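Local coordinates for dihydroneopterin triphosphate diphosphatase (Escherichia coli, PDB 2O5W), which probably hydrolyses dihydroneopterin triphosphate to the monophosphate and pyrophosphate for folate biosynthesis, and can also cleave nucleoside triphosphates, dATP preferentially, at residues 12-17 with 37-42. Sequence-based numbering, arbitrary orientation.
With NA (sodium ion), chain H; PPV (pyrophosphate), chain I.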
loop_
_atom_site.group_PDB
_atom_site.type_symbol
_atom_site.label_atom_id
_atom_site.label_comp_id
_atom_site.label_asym_id
_atom_site.label_seq_id
_atom_site.Cartn_x
_atom_site.Cartn_y
_atom_site.Cartn_z
ATOM N N ILE A 12 5.227 5.121 -0.651
ATOM C CA ILE A 12 5.151 4.026 -1.604
ATOM C C ILE A 12 3.807 3.328 -1.486
ATOM O O ILE A 12 3.134 3.437 -0.463
ATOM C CB ILE A 12 6.331 3.012 -1.442
ATOM C CG1 ILE A 12 6.580 2.647 0.028
ATOM C CG2 ILE A 12 7.605 3.576 -2.034
ATOM C CD1 ILE A 12 5.897 1.367 0.497
ATOM N N LEU A 13 3.413 2.639 -2.550
ATOM C CA LEU A 13 2.215 1.813 -2.553
ATOM C C LEU A 13 2.598 0.470 -3.154
ATOM O O LEU A 13 3.212 0.432 -4.218
ATOM C CB LEU A 13 1.091 2.484 -3.369
ATOM C CG LEU A 13 -0.276 1.784 -3.519
ATOM C CD1 LEU A 13 -1.158 2.029 -2.333
ATOM C CD2 LEU A 13 -1.012 2.250 -4.756
ATOM N N VAL A 14 2.262 -0.623 -2.476
ATOM C CA VAL A 14 2.579 -1.963 -2.982
ATOM C C VAL A 14 1.306 -2.778 -3.248
ATOM O O VAL A 14 0.623 -3.236 -2.325
ATOM C CB VAL A 14 3.544 -2.762 -2.036
ATOM C CG1 VAL A 14 3.922 -4.111 -2.660
ATOM C CG2 VAL A 14 4.798 -1.966 -1.713
ATOM N N VAL A 15 0.999 -2.972 -4.521
ATOM C CA VAL A 15 -0.169 -3.759 -4.906
ATOM C C VAL A 15 0.134 -5.264 -4.841
ATOM O O VAL A 15 0.725 -5.830 -5.763
ATOM C CB VAL A 15 -0.695 -3.346 -6.307
ATOM C CG1 VAL A 15 -1.873 -4.224 -6.724
ATOM C CG2 VAL A 15 -1.096 -1.867 -6.309
ATOM N N ILE A 16 -0.265 -5.888 -3.736
ATOM C CA ILE A 16 -0.153 -7.333 -3.561
ATOM C C ILE A 16 -1.349 -8.025 -4.196
ATOM O O ILE A 16 -2.490 -7.612 -3.996
ATOM C CB ILE A 16 -0.095 -7.718 -2.062
ATOM C CG1 ILE A 16 1.016 -6.943 -1.354
ATOM C CG2 ILE A 16 0.107 -9.232 -1.883
ATOM C CD1 ILE A 16 0.624 -6.463 0.005
ATOM N N TYR A 17 -1.085 -9.071 -4.972
ATOM C CA TYR A 17 -2.150 -9.927 -5.502
ATOM C C TYR A 17 -1.640 -11.354 -5.662
ATOM O O TYR A 17 -0.436 -11.581 -5.768
ATOM C CB TYR A 17 -2.716 -9.382 -6.825
ATOM C CG TYR A 17 -1.717 -9.348 -7.963
ATOM C CD1 TYR A 17 -0.680 -8.406 -7.985
ATOM C CD2 TYR A 17 -1.807 -10.251 -9.022
ATOM C CE1 TYR A 17 0.237 -8.378 -9.027
ATOM C CE2 TYR A 17 -0.898 -10.223 -10.058
ATOM C CZ TYR A 17 0.117 -9.290 -10.053
ATOM O OH TYR A 17 1.020 -9.259 -11.083
ATOM N N GLN A 37 -7.288 -0.603 1.554
ATOM C CA GLN A 37 -6.116 -0.255 0.748
ATOM C C GLN A 37 -5.119 -1.399 0.627
ATOM O O GLN A 37 -5.198 -2.397 1.346
ATOM C CB GLN A 37 -5.379 0.933 1.378
ATOM C CG GLN A 37 -4.803 0.637 2.776
ATOM C CD GLN A 37 -3.736 1.632 3.264
ATOM O OE1 GLN A 37 -3.029 1.353 4.238
ATOM N NE2 GLN A 37 -3.624 2.785 2.600
ATOM N N SER A 38 -4.163 -1.226 -0.276
ATOM C CA SER A 38 -2.996 -2.082 -0.356
ATOM C C SER A 38 -1.975 -1.546 0.657
ATOM O O SER A 38 -2.294 -0.638 1.433
ATOM C CB SER A 38 -2.412 -2.029 -1.766
ATOM O OG SER A 38 -3.405 -2.170 -2.761
ATOM N N VAL A 39 -0.756 -2.086 0.636
ATOM C CA VAL A 39 0.308 -1.656 1.546
ATOM C C VAL A 39 0.869 -0.292 1.149
ATOM O O VAL A 39 1.368 -0.117 0.034
ATOM C CB VAL A 39 1.462 -2.701 1.610
ATOM C CG1 VAL A 39 2.741 -2.098 2.197
ATOM C CG2 VAL A 39 1.031 -3.946 2.397
ATOM N N THR A 40 0.782 0.667 2.071
ATOM C CA THR A 40 1.399 1.986 1.902
ATOM C C THR A 40 2.323 2.328 3.063
ATOM O O THR A 40 2.255 1.722 4.125
ATOM C CB THR A 40 0.350 3.120 1.797
ATOM O OG1 THR A 40 -0.393 3.194 3.011
ATOM C CG2 THR A 40 -0.604 2.888 0.654
ATOM N N GLY A 41 3.172 3.324 2.863
ATOM C CA GLY A 41 4.054 3.806 3.913
ATOM C C GLY A 41 4.979 4.884 3.393
ATOM O O GLY A 41 5.305 4.917 2.213
ATOM N N SER A 42 5.394 5.778 4.279
ATOM C CA SER A 42 6.384 6.778 3.934
ATOM C C SER A 42 7.730 6.140 3.618
ATOM O O SER A 42 8.083 5.059 4.122
ATOM C CB SER A 42 6.551 7.779 5.065
ATOM O OG SER A 42 5.292 8.297 5.451
HETATM NA NA NA H . 1.972 2.060 6.717
HETATM O O11 PPV I . 2.074 4.012 9.093
HETATM P P1 PPV I . 2.649 4.733 7.855
HETATM O O21 PPV I . 2.496 6.228 8.041
HETATM O O31 PPV I . 4.133 4.402 7.707
HETATM O OPP PPV I . 1.843 4.287 6.523
HETATM P P2 PPV I . 0.353 4.846 6.235
HETATM O O12 PPV I . -0.316 5.151 7.556
HETATM O O22 PPV I . -0.482 3.774 5.515
HETATM O O32 PPV I . 0.429 6.086 5.374
#
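Val39 lays its CG2 branch against the end of Ile16, whose CD1 reaches it obliquely at 3.5 Å, while its CB faces that of Val14, the residue directly across. CG1 of Ile16 sits beside its own backbone N (chi1 -54°), which, with chi2 near 139°, directs the delta carbon toward Val39. Ile12 continues this apolar face, its CG1 resting on Gly41 O at 3.4 Å. Helix 49-61 packs over the same face, Ile12 meeting Ala49 and Glu56, and Val39 meeting Glu56 and Glu60. On the other face the side chains of Leu13 and Thr40 run alongside each other.

Beneath the side chains, the antiparallel pairing is uneven. In each hydrogen-bonded pair one bond is well formed and the other weak: Val14 N donates to Val39 O at 2.7 Å, whereas the return from Val39 N to Val14 O stretches to 3.5 Å; Ile12 and Gly41 repeat the pattern. Towards Ser38 the strands diverge, and the hydroxyl of that serine bonds instead to Asn138 of helix 136-147.

Thr40, a probable substrate-binding residue as in relatives, takes part in the binding site. Its OG1, held between backbone N and carbonyl carbon (chi1 63°), donates to pyrophosphate O22 at 2.6 Å and receives a weak bond from Gln37 NE2; Arg29 also hydrogen-bonds the pyrophosphate. The carbonyl oxygen of Thr40, not engaged by strand 12-17, binds the sodium ion at 2.6 Å, together with pyrophosphate OPP and Glu60 OE2. The contact thus illustrates how the central sheet of the Nudix α/β/α sandwich presents the C-terminal end of an inner strand to pyrophosphate and metal, just where the Nudix box begins, at Gly41.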